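Local structure of takeout-like protein 1 (Epiphyas postvittana, 3E8T) at residues F49-L54 and G190-E195; L54-K59 and G112-K117. The protein probably carries hydrophobic ligands in the insect and holds ubiquinone-8 in a long internal tunnel. All coordinates share one frame; numbering follows the deposited sequence. Where two conformers were deposited one is given.

In the fold
From the N terminus, strand 42-51 runs to its end at Leu51, and a tight turn leads into strand 54-77, its antiparallel neighbour in the sheet. Interaction 2 closes the shorter loop, bringing the start of strand 54-77 up to strand 113-133 across the curled sheet. Interaction 1 closes the longer one, setting the end of strand 42-51 against helix 182-211, so interaction 2 is nested within it. The two share Leu54, their centres are about 11 Å apart, and Phe49 N probably hydrogen-bonds to Phe56 O (2.9 Å) between them. Together they tie two sides of the curled sheet and the long helix around the isoprenoid tail of ubiquinone-8.

Interaction 1. Residues F49-L54 and G190-E195; sequences FDLSGL and GKPVME. With UQ8 (Ubiquinone-8), chain B.
Phe49 and Leu51, facing the same way near the end of strand 42-51, close on one proline of helix 182-211. Pro192 CG is the shared point: it lies 3.5 Å from Phe49 CD2, obliquely to the ring, and 3.8 Å from Leu51 CD1, where the two side chains meet tip to tip. Phe49 CG is wedged between the backbone N and the carbonyl carbon (chi1 70°), a crowded position that swings the ring across the proline at about a right angle. The contact belongs to the elongated fold of the juvenile hormone-binding protein family, in which a long helix is wrapped by a curled antiparallel sheet, and the ligand runs past this helix. The edge of the Phe49 ring meets the methyl C40 of ubiquinone-8, in plane, with CE2 at 3.8 Å. From the helix, Val193 CG2 touches the same methyl, while CG1 lies against C31. Gly190 lets the tail pass close to the backbone, CA to C33 of ubiquinone-8 being 3.6 Å. Phe189 adds a ring beside Phe49, their planes about 15° apart, and a type I' turn from Leu51 to Leu54 reverses the chain.

Interaction 2. Residues L54-K59 and G112-K117; sequences LQFTLK and GQMKLK. With UQ8 (Ubiquinone-8), chain B.
The two strand segments face each other across the curled sheet without backbone pairing, Leu58 and Met114 coming nearest at 8.7 Å between CA atoms, so side chains alone bridge them. Met114 spans most of the gap. Its chain leaves the backbone extended, with CG anti to the N (chi1 178°) and chi2 also near 180°, then bends at the sulfur so that CE turns toward Leu58. SD comes up to the edge of the Phe56 ring, 3.9 Å from CZ; seen from the ring centroid the sulfur lies 78° off the ring normal, a Met-aromatic contact made close to the ring plane. CE fits against both methyls of Leu58, 3.8 Å from CD1 and 4.0 Å from CD2, and the two side chains cross at about a right angle. With its edge taken by the sulfur, Phe56 offers a face to ubiquinone-8: C41 lies 3.9 Å above the ring plane, displaced toward the rim, and C45 approaches CE1 to 3.4 Å. An alanine in place of Phe56 is likely to leave Met114 SD without its aromatic partner and open a gap beside the C40 to C45 end of the isoprenoid tail. Leu116, two residues further on from Met114, lines the same pocket, its CD2 3.8 Å from C34 of the ligand in one of its two modelled conformers. The contact is buried, and its strands are held by different neighbours: strand 54-77 pairs with strands 42-51 and 82-100, Phe56 meeting the ring of Phe49 and touching the side chain of Tyr97, while Met114 also rests on Val93 of strand 82-100 and on Leu160 of strand 155-160, with Leu116 against Phe158.

Interaction 1. Residues F49-L54 and G190-E195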
loop_
_atom_site.group_PDB
_atom_site.type_symbol
_atom_site.label_atom_id
_atom_site.label_comp_id
_atom_site.label_asym_id
_atom_site.label_seq_id
_atom_site.Cartn_x
_atom_site.Cartn_y
_atom_site.Cartn_z
ATOM N N PHE A 49 -1.955 14.670 -7.687
ATOM C CA PHE A 49 -3.365 14.826 -7.390
ATOM C C PHE A 49 -3.685 16.296 -7.140
ATOM O O PHE A 49 -2.807 17.091 -6.871
ATOM C CB PHE A 49 -3.830 13.904 -6.235
ATOM C CG PHE A 49 -3.302 14.276 -4.868
ATOM C CD1 PHE A 49 -3.762 15.401 -4.207
ATOM C CD2 PHE A 49 -2.371 13.508 -4.225
ATOM C CE1 PHE A 49 -3.313 15.720 -2.974
ATOM C CE2 PHE A 49 -1.901 13.840 -2.955
ATOM C CZ PHE A 49 -2.388 14.914 -2.334
ATOM N N ASP A 50 -4.953 16.622 -7.329
ATOM C CA ASP A 50 -5.484 17.940 -7.104
ATOM C C ASP A 50 -6.799 17.680 -6.366
ATOM O O ASP A 50 -7.798 17.293 -6.971
ATOM C CB ASP A 50 -5.732 18.653 -8.412
ATOM C CG ASP A 50 -6.169 20.064 -8.235
ATOM O OD1 ASP A 50 -6.579 20.460 -7.147
ATOM O OD2 ASP A 50 -6.113 20.853 -9.223
ATOM N N LEU A 51 -6.761 17.812 -5.045
ATOM C CA LEU A 51 -7.854 17.462 -4.142
ATOM C C LEU A 51 -7.987 18.458 -3.019
ATOM O O LEU A 51 -6.990 18.848 -2.412
ATOM C CB LEU A 51 -7.660 16.072 -3.529
ATOM C CG LEU A 51 -7.586 14.880 -4.487
ATOM C CD1 LEU A 51 -7.114 13.659 -3.688
ATOM C CD2 LEU A 51 -8.955 14.595 -5.173
ATOM N N SER A 52 -9.212 18.882 -2.727
ATOM C CA SER A 52 -9.467 19.722 -1.585
ATOM C C SER A 52 -8.632 20.997 -1.562
ATOM O O SER A 52 -8.326 21.517 -0.504
ATOM C CB SER A 52 -9.325 18.954 -0.301
ATOM O OG SER A 52 -10.365 17.973 -0.237
ATOM N N GLY A 53 -8.275 21.502 -2.738
ATOM C CA GLY A 53 -7.475 22.702 -2.824
ATOM C C GLY A 53 -5.956 22.509 -2.854
ATOM O O GLY A 53 -5.262 23.495 -3.041
ATOM N N LEU A 54 -5.487 21.286 -2.654
ATOM C CA LEU A 54 -4.070 20.968 -2.679
ATOM C C LEU A 54 -3.694 20.374 -4.022
ATOM O O LEU A 54 -4.295 19.381 -4.447
ATOM C CB LEU A 54 -3.711 19.962 -1.565
ATOM C CG LEU A 54 -2.274 19.480 -1.563
ATOM C CD1 LEU A 54 -1.303 20.603 -1.267
ATOM C CD2 LEU A 54 -2.106 18.357 -0.497
ATOM N N GLY A 190 -4.933 10.512 1.725
ATOM C CA GLY A 190 -4.315 9.188 1.717
ATOM C C GLY A 190 -4.699 8.340 0.540
ATOM O O GLY A 190 -3.886 7.527 0.071
ATOM N N LYS A 191 -5.912 8.483 0.036
ATOM C CA LYS A 191 -6.391 7.571 -1.017
ATOM C C LYS A 191 -5.497 7.530 -2.266
ATOM O O LYS A 191 -5.161 6.442 -2.733
ATOM C CB LYS A 191 -7.839 7.897 -1.392
ATOM C CG LYS A 191 -8.439 6.984 -2.433
ATOM C CD LYS A 191 -9.942 7.242 -2.700
ATOM C CE LYS A 191 -10.575 6.306 -3.759
ATOM N NZ LYS A 191 -10.260 4.854 -3.530
ATOM N N PRO A 192 -5.120 8.685 -2.842
ATOM C CA PRO A 192 -4.257 8.584 -4.010
ATOM C C PRO A 192 -2.885 7.951 -3.750
ATOM O O PRO A 192 -2.288 7.301 -4.640
ATOM C CB PRO A 192 -4.156 10.030 -4.521
ATOM C CG PRO A 192 -4.598 10.855 -3.457
ATOM C CD PRO A 192 -5.512 10.086 -2.604
ATOM N N VAL A 193 -2.355 8.174 -2.558
ATOM C CA VAL A 193 -1.076 7.589 -2.205
ATOM C C VAL A 193 -1.208 6.074 -2.031
ATOM O O VAL A 193 -0.441 5.277 -2.568
ATOM C CB VAL A 193 -0.537 8.287 -0.933
ATOM C CG1 VAL A 193 0.815 7.696 -0.513
ATOM C CG2 VAL A 193 -0.444 9.798 -1.181
ATOM N N MET A 194 -2.247 5.662 -1.302
ATOM C CA MET A 194 -2.551 4.246 -1.146
ATOM C C MET A 194 -2.694 3.597 -2.520
ATOM O O MET A 194 -2.191 2.498 -2.738
ATOM C CB MET A 194 -3.850 4.053 -0.346
ATOM C CG MET A 194 -4.327 2.590 -0.301
ATOM S SD MET A 194 -5.761 2.379 0.773
ATOM C CE MET A 194 -7.074 3.262 -0.102
ATOM N N GLU A 195 -3.407 4.248 -3.437
ATOM C CA GLU A 195 -3.670 3.652 -4.757
ATOM C C GLU A 195 -2.388 3.500 -5.542
ATOM O O GLU A 195 -2.218 2.527 -6.304
ATOM C CB GLU A 195 -4.685 4.452 -5.545
ATOM C CG GLU A 195 -4.912 3.972 -6.982
ATOM C CD GLU A 195 -5.502 2.549 -7.210
ATOM O OE1 GLU A 195 -5.621 1.672 -6.300
ATOM O OE2 GLU A 195 -5.827 2.294 -8.399
HETATM C C45 UQ8 B . 2.495 17.920 0.877
HETATM C C44 UQ8 B . 1.201 17.973 1.692
HETATM C C46 UQ8 B . 1.132 19.294 2.412
HETATM C C43 UQ8 B . 1.070 16.827 2.678
HETATM C C42 UQ8 B . 1.433 15.483 2.029
HETATM C C41 UQ8 B . 0.351 15.097 1.030
HETATM C C39 UQ8 B . 0.009 13.629 1.171
HETATM C C40 UQ8 B . 0.110 12.668 -0.012
HETATM C C38 UQ8 B . -0.470 13.160 2.365
HETATM C C37 UQ8 B . -0.808 11.838 2.615
HETATM C C36 UQ8 B . -0.977 11.740 4.131
HETATM C C34 UQ8 B . -1.176 10.317 4.618
HETATM C C35 UQ8 B . -1.133 10.150 5.995
HETATM C C33 UQ8 B . -1.308 9.258 3.722
HETATM C C32 UQ8 B . -1.531 7.913 3.997
HETATM C C31 UQ8 B . -0.966 7.082 2.814
HETATM C C29 UQ8 B . -1.291 5.598 2.907
HETATM C C30 UQ8 B . -2.726 5.131 3.308
HETATM C C28 UQ8 B . -0.303 4.657 2.636
HETATM C C27 UQ8 B . -0.471 3.279 2.690
HETATM C C26 UQ8 B . 0.445 2.557 1.691
HETATM C C24 UQ8 B . 0.424 1.043 1.931
HETATM C C25 UQ8 B . 1.054 0.444 3.200
HETATM C C23 UQ8 B . -0.172 0.218 1.002
HETATM C C22 UQ8 B . -0.276 -1.175 1.052
HETATM C C21 UQ8 B . -1.151 -1.699 -0.086
HETATM C C19 UQ8 B . -1.619 -3.147 0.066
HETATM C C20 UQ8 B . -2.627 -3.552 -1.008
HETATM C C18 UQ8 B . -0.464 -4.149 0.202
HETATM C C17 UQ8 B . -0.978 -5.595 0.251
HETATM C C16 UQ8 B . 0.044 -6.574 0.853
HETATM C C14 UQ8 B . -0.382 -7.999 0.517
HETATM C C15 UQ8 B . -1.879 -8.360 0.561
HETATM C C13 UQ8 B . 0.549 -8.966 0.143
HETATM C C12 UQ8 B . 0.191 -10.270 -0.191
HETATM C C11 UQ8 B . 1.302 -11.304 0.084
HETATM C C9 UQ8 B . 0.718 -12.713 0.299
HETATM C C10 UQ8 B . -0.718 -12.842 -0.236
HETATM C C8 UQ8 B . 1.646 -13.734 -0.354
HETATM C C7 UQ8 B . 1.037 -14.385 -1.600
HETATM C C6 UQ8 B . 0.093 -15.567 -1.274
HETATM C C1 UQ8 B . -1.131 -15.671 -1.946
HETATM C C1M UQ8 B . -1.455 -14.694 -2.886
HETATM C C2 UQ8 B . -2.026 -16.718 -1.690
HETATM O O2 UQ8 B . -3.102 -16.811 -2.286
HETATM C C3 UQ8 B . -1.703 -17.690 -0.756
HETATM O O3 UQ8 B . -2.575 -18.708 -0.509
HETATM C C3M UQ8 B . -2.375 -19.762 -1.450
HETATM C C4 UQ8 B . -0.499 -17.611 -0.066
HETATM O O4 UQ8 B . -0.199 -18.579 0.851
HETATM C C4M UQ8 B . -1.259 -18.714 1.810
HETATM C C5 UQ8 B . 0.391 -16.558 -0.322
HETATM O O5 UQ8 B . 1.457 -16.521 0.298
#

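Interaction 2. Residues L54-K59 and G112-K117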
loop_
_atom_site.group_PDB
_atom_site.type_symbol
_atom_site.label_atom_id
_atom_site.label_comp_id
_atom_site.label_asym_id
_atom_site.label_seq_id
_atom_site.Cartn_x
_atom_site.Cartn_y
_atom_site.Cartn_z
ATOM N N LEU A 54 -5.487 21.286 -2.654
ATOM C CA LEU A 54 -4.070 20.968 -2.679
ATOM C C LEU A 54 -3.694 20.374 -4.022
ATOM O O LEU A 54 -4.295 19.381 -4.447
ATOM C CB LEU A 54 -3.711 19.962 -1.565
ATOM C CG LEU A 54 -2.274 19.480 -1.563
ATOM C CD1 LEU A 54 -1.303 20.603 -1.267
ATOM C CD2 LEU A 54 -2.106 18.357 -0.497
ATOM N N GLN A 55 -2.682 20.950 -4.657
ATOM C CA GLN A 55 -2.041 20.347 -5.800
ATOM C C GLN A 55 -0.718 19.733 -5.380
ATOM O O GLN A 55 0.144 20.439 -4.870
ATOM C CB GLN A 55 -1.801 21.364 -6.893
ATOM C CG GLN A 55 -3.098 21.898 -7.488
ATOM C CD GLN A 55 -3.729 23.003 -6.691
ATOM O OE1 GLN A 55 -3.088 23.966 -6.322
ATOM N NE2 GLN A 55 -5.027 22.847 -6.395
ATOM N N PHE A 56 -0.577 18.426 -5.562
ATOM C CA PHE A 56 0.570 17.682 -5.074
ATOM C C PHE A 56 1.119 16.775 -6.148
ATOM O O PHE A 56 0.351 16.177 -6.894
ATOM C CB PHE A 56 0.107 16.813 -3.902
ATOM C CG PHE A 56 1.192 16.026 -3.230
ATOM C CD1 PHE A 56 2.022 16.612 -2.287
ATOM C CD2 PHE A 56 1.356 14.661 -3.550
ATOM C CE1 PHE A 56 3.066 15.796 -1.664
ATOM C CE2 PHE A 56 2.341 13.897 -2.928
ATOM C CZ PHE A 56 3.157 14.489 -2.016
ATOM N N THR A 57 2.445 16.674 -6.222
ATOM C CA THR A 57 3.090 15.701 -7.066
ATOM C C THR A 57 4.136 14.949 -6.249
ATOM O O THR A 57 4.745 15.514 -5.322
ATOM C CB THR A 57 3.752 16.319 -8.291
ATOM O OG1 THR A 57 4.888 17.076 -7.909
ATOM C CG2 THR A 57 2.798 17.177 -9.084
ATOM N N LEU A 58 4.356 13.678 -6.601
ATOM C CA LEU A 58 5.442 12.913 -6.019
ATOM C C LEU A 58 6.142 12.133 -7.107
ATOM O O LEU A 58 5.495 11.346 -7.828
ATOM C CB LEU A 58 4.969 11.972 -4.936
ATOM C CG LEU A 58 6.054 11.308 -4.101
ATOM C CD1 LEU A 58 6.719 12.318 -3.173
ATOM C CD2 LEU A 58 5.494 10.125 -3.306
ATOM N N LYS A 59 7.446 12.374 -7.210
ATOM C CA LYS A 59 8.279 11.670 -8.179
ATOM C C LYS A 59 9.333 10.893 -7.389
ATOM O O LYS A 59 9.699 11.274 -6.282
ATOM C CB LYS A 59 8.953 12.666 -9.145
ATOM C CG LYS A 59 7.971 13.400 -9.992
ATOM C CD LYS A 59 8.681 14.265 -11.011
ATOM C CE LYS A 59 7.838 15.341 -11.549
ATOM N NZ LYS A 59 8.709 16.358 -12.206
ATOM N N GLY A 112 10.613 19.901 -3.010
ATOM C CA GLY A 112 11.680 19.348 -2.230
ATOM C C GLY A 112 11.536 17.875 -1.979
ATOM O O GLY A 112 10.956 17.176 -2.800
ATOM N N GLN A 113 12.065 17.427 -0.856
ATOM C CA GLN A 113 11.979 16.039 -0.502
ATOM C C GLN A 113 10.991 15.839 0.621
ATOM O O GLN A 113 10.838 16.676 1.508
ATOM C CB GLN A 113 13.347 15.502 -0.077
ATOM C CG GLN A 113 14.366 15.514 -1.192
ATOM C CD GLN A 113 13.995 14.724 -2.405
ATOM O OE1 GLN A 113 13.685 13.537 -2.308
ATOM N NE2 GLN A 113 14.046 15.366 -3.569
ATOM N N MET A 114 10.313 14.690 0.589
ATOM C CA MET A 114 9.342 14.305 1.600
ATOM C C MET A 114 9.784 13.057 2.349
ATOM O O MET A 114 10.320 12.134 1.725
ATOM C CB MET A 114 7.994 13.977 0.903
ATOM C CG MET A 114 6.920 13.516 1.883
ATOM S SD MET A 114 5.334 13.338 1.049
ATOM C CE MET A 114 5.511 11.686 0.370
ATOM N N LYS A 115 9.483 13.025 3.641
ATOM C CA LYS A 115 9.520 11.800 4.426
ATOM C C LYS A 115 8.255 11.806 5.286
ATOM O O LYS A 115 8.115 12.624 6.186
ATOM C CB LYS A 115 10.737 11.739 5.335
ATOM C CG LYS A 115 10.807 10.483 6.199
ATOM C CD LYS A 115 12.085 10.386 7.019
ATOM C CE LYS A 115 11.946 9.272 8.056
ATOM N NZ LYS A 115 13.144 9.170 8.939
ATOM N N LEU A 116 7.320 10.925 4.952
ATOM C CA LEU A 116 6.082 10.804 5.650
ATOM C C LEU A 116 6.173 9.506 6.471
ATOM O O LEU A 116 6.335 8.434 5.875
ATOM C CB LEU A 116 4.937 10.763 4.605
ATOM C CG LEU A 116 3.539 10.387 5.086
ATOM C CD1 LEU A 116 3.121 11.457 6.121
ATOM C CD2 LEU A 116 2.585 10.329 3.931
ATOM N N LYS A 117 6.020 9.606 7.771
ATOM C CA LYS A 117 6.075 8.429 8.630
ATOM C C LYS A 117 4.673 8.125 9.116
ATOM O O LYS A 117 3.982 9.019 9.575
ATOM C CB LYS A 117 6.963 8.684 9.843
ATOM C CG LYS A 117 8.394 9.075 9.530
ATOM C CD LYS A 117 9.192 9.381 10.782
ATOM C CE LYS A 117 9.362 8.164 11.680
ATOM N NZ LYS A 117 10.280 8.399 12.895
HETATM C C45 UQ8 B . 2.495 17.920 0.877
HETATM C C44 UQ8 B . 1.201 17.973 1.692
HETATM C C46 UQ8 B . 1.132 19.294 2.412
HETATM C C43 UQ8 B . 1.070 16.827 2.678
HETATM C C42 UQ8 B . 1.433 15.483 2.029
HETATM C C41 UQ8 B . 0.351 15.097 1.030
HETATM C C39 UQ8 B . 0.009 13.629 1.171
HETATM C C40 UQ8 B . 0.110 12.668 -0.012
HETATM C C38 UQ8 B . -0.470 13.160 2.365
HETATM C C37 UQ8 B . -0.808 11.838 2.615
HETATM C C36 UQ8 B . -0.977 11.740 4.131
HETATM C C34 UQ8 B . -1.176 10.317 4.618
HETATM C C35 UQ8 B . -1.133 10.150 5.995
HETATM C C33 UQ8 B . -1.308 9.258 3.722
HETATM C C32 UQ8 B . -1.531 7.913 3.997
HETATM C C31 UQ8 B . -0.966 7.082 2.814
HETATM C C29 UQ8 B . -1.291 5.598 2.907
HETATM C C30 UQ8 B . -2.726 5.131 3.308
HETATM C C28 UQ8 B . -0.303 4.657 2.636
HETATM C C27 UQ8 B . -0.471 3.279 2.690
HETATM C C26 UQ8 B . 0.445 2.557 1.691
HETATM C C24 UQ8 B . 0.424 1.043 1.931
HETATM C C25 UQ8 B . 1.054 0.444 3.200
HETATM C C23 UQ8 B . -0.172 0.218 1.002
HETATM C C22 UQ8 B . -0.276 -1.175 1.052
HETATM C C21 UQ8 B . -1.151 -1.699 -0.086
HETATM C C19 UQ8 B . -1.619 -3.147 0.066
HETATM C C20 UQ8 B . -2.627 -3.552 -1.008
HETATM C C18 UQ8 B . -0.464 -4.149 0.202
HETATM C C17 UQ8 B . -0.978 -5.595 0.251
HETATM C C16 UQ8 B . 0.044 -6.574 0.853
HETATM C C14 UQ8 B . -0.382 -7.999 0.517
HETATM C C15 UQ8 B . -1.879 -8.360 0.561
HETATM C C13 UQ8 B . 0.549 -8.966 0.143
HETATM C C12 UQ8 B . 0.191 -10.270 -0.191
HETATM C C11 UQ8 B . 1.302 -11.304 0.084
HETATM C C9 UQ8 B . 0.718 -12.713 0.299
HETATM C C10 UQ8 B . -0.718 -12.842 -0.236
HETATM C C8 UQ8 B . 1.646 -13.734 -0.354
HETATM C C7 UQ8 B . 1.037 -14.385 -1.600
HETATM C C6 UQ8 B . 0.093 -15.567 -1.274
HETATM C C1 UQ8 B . -1.131 -15.671 -1.946
HETATM C C1M UQ8 B . -1.455 -14.694 -2.886
HETATM C C2 UQ8 B . -2.026 -16.718 -1.690
HETATM O O2 UQ8 B . -3.102 -16.811 -2.286
HETATM C C3 UQ8 B . -1.703 -17.690 -0.756
HETATM O O3 UQ8 B . -2.575 -18.708 -0.509
HETATM C C3M UQ8 B . -2.375 -19.762 -1.450
HETATM C C4 UQ8 B . -0.499 -17.611 -0.066
HETATM O O4 UQ8 B . -0.199 -18.579 0.851
HETATM C C4M UQ8 B . -1.259 -18.714 1.810
HETATM C C5 UQ8 B . 0.391 -16.558 -0.322
HETATM O O5 UQ8 B . 1.457 -16.521 0.298
#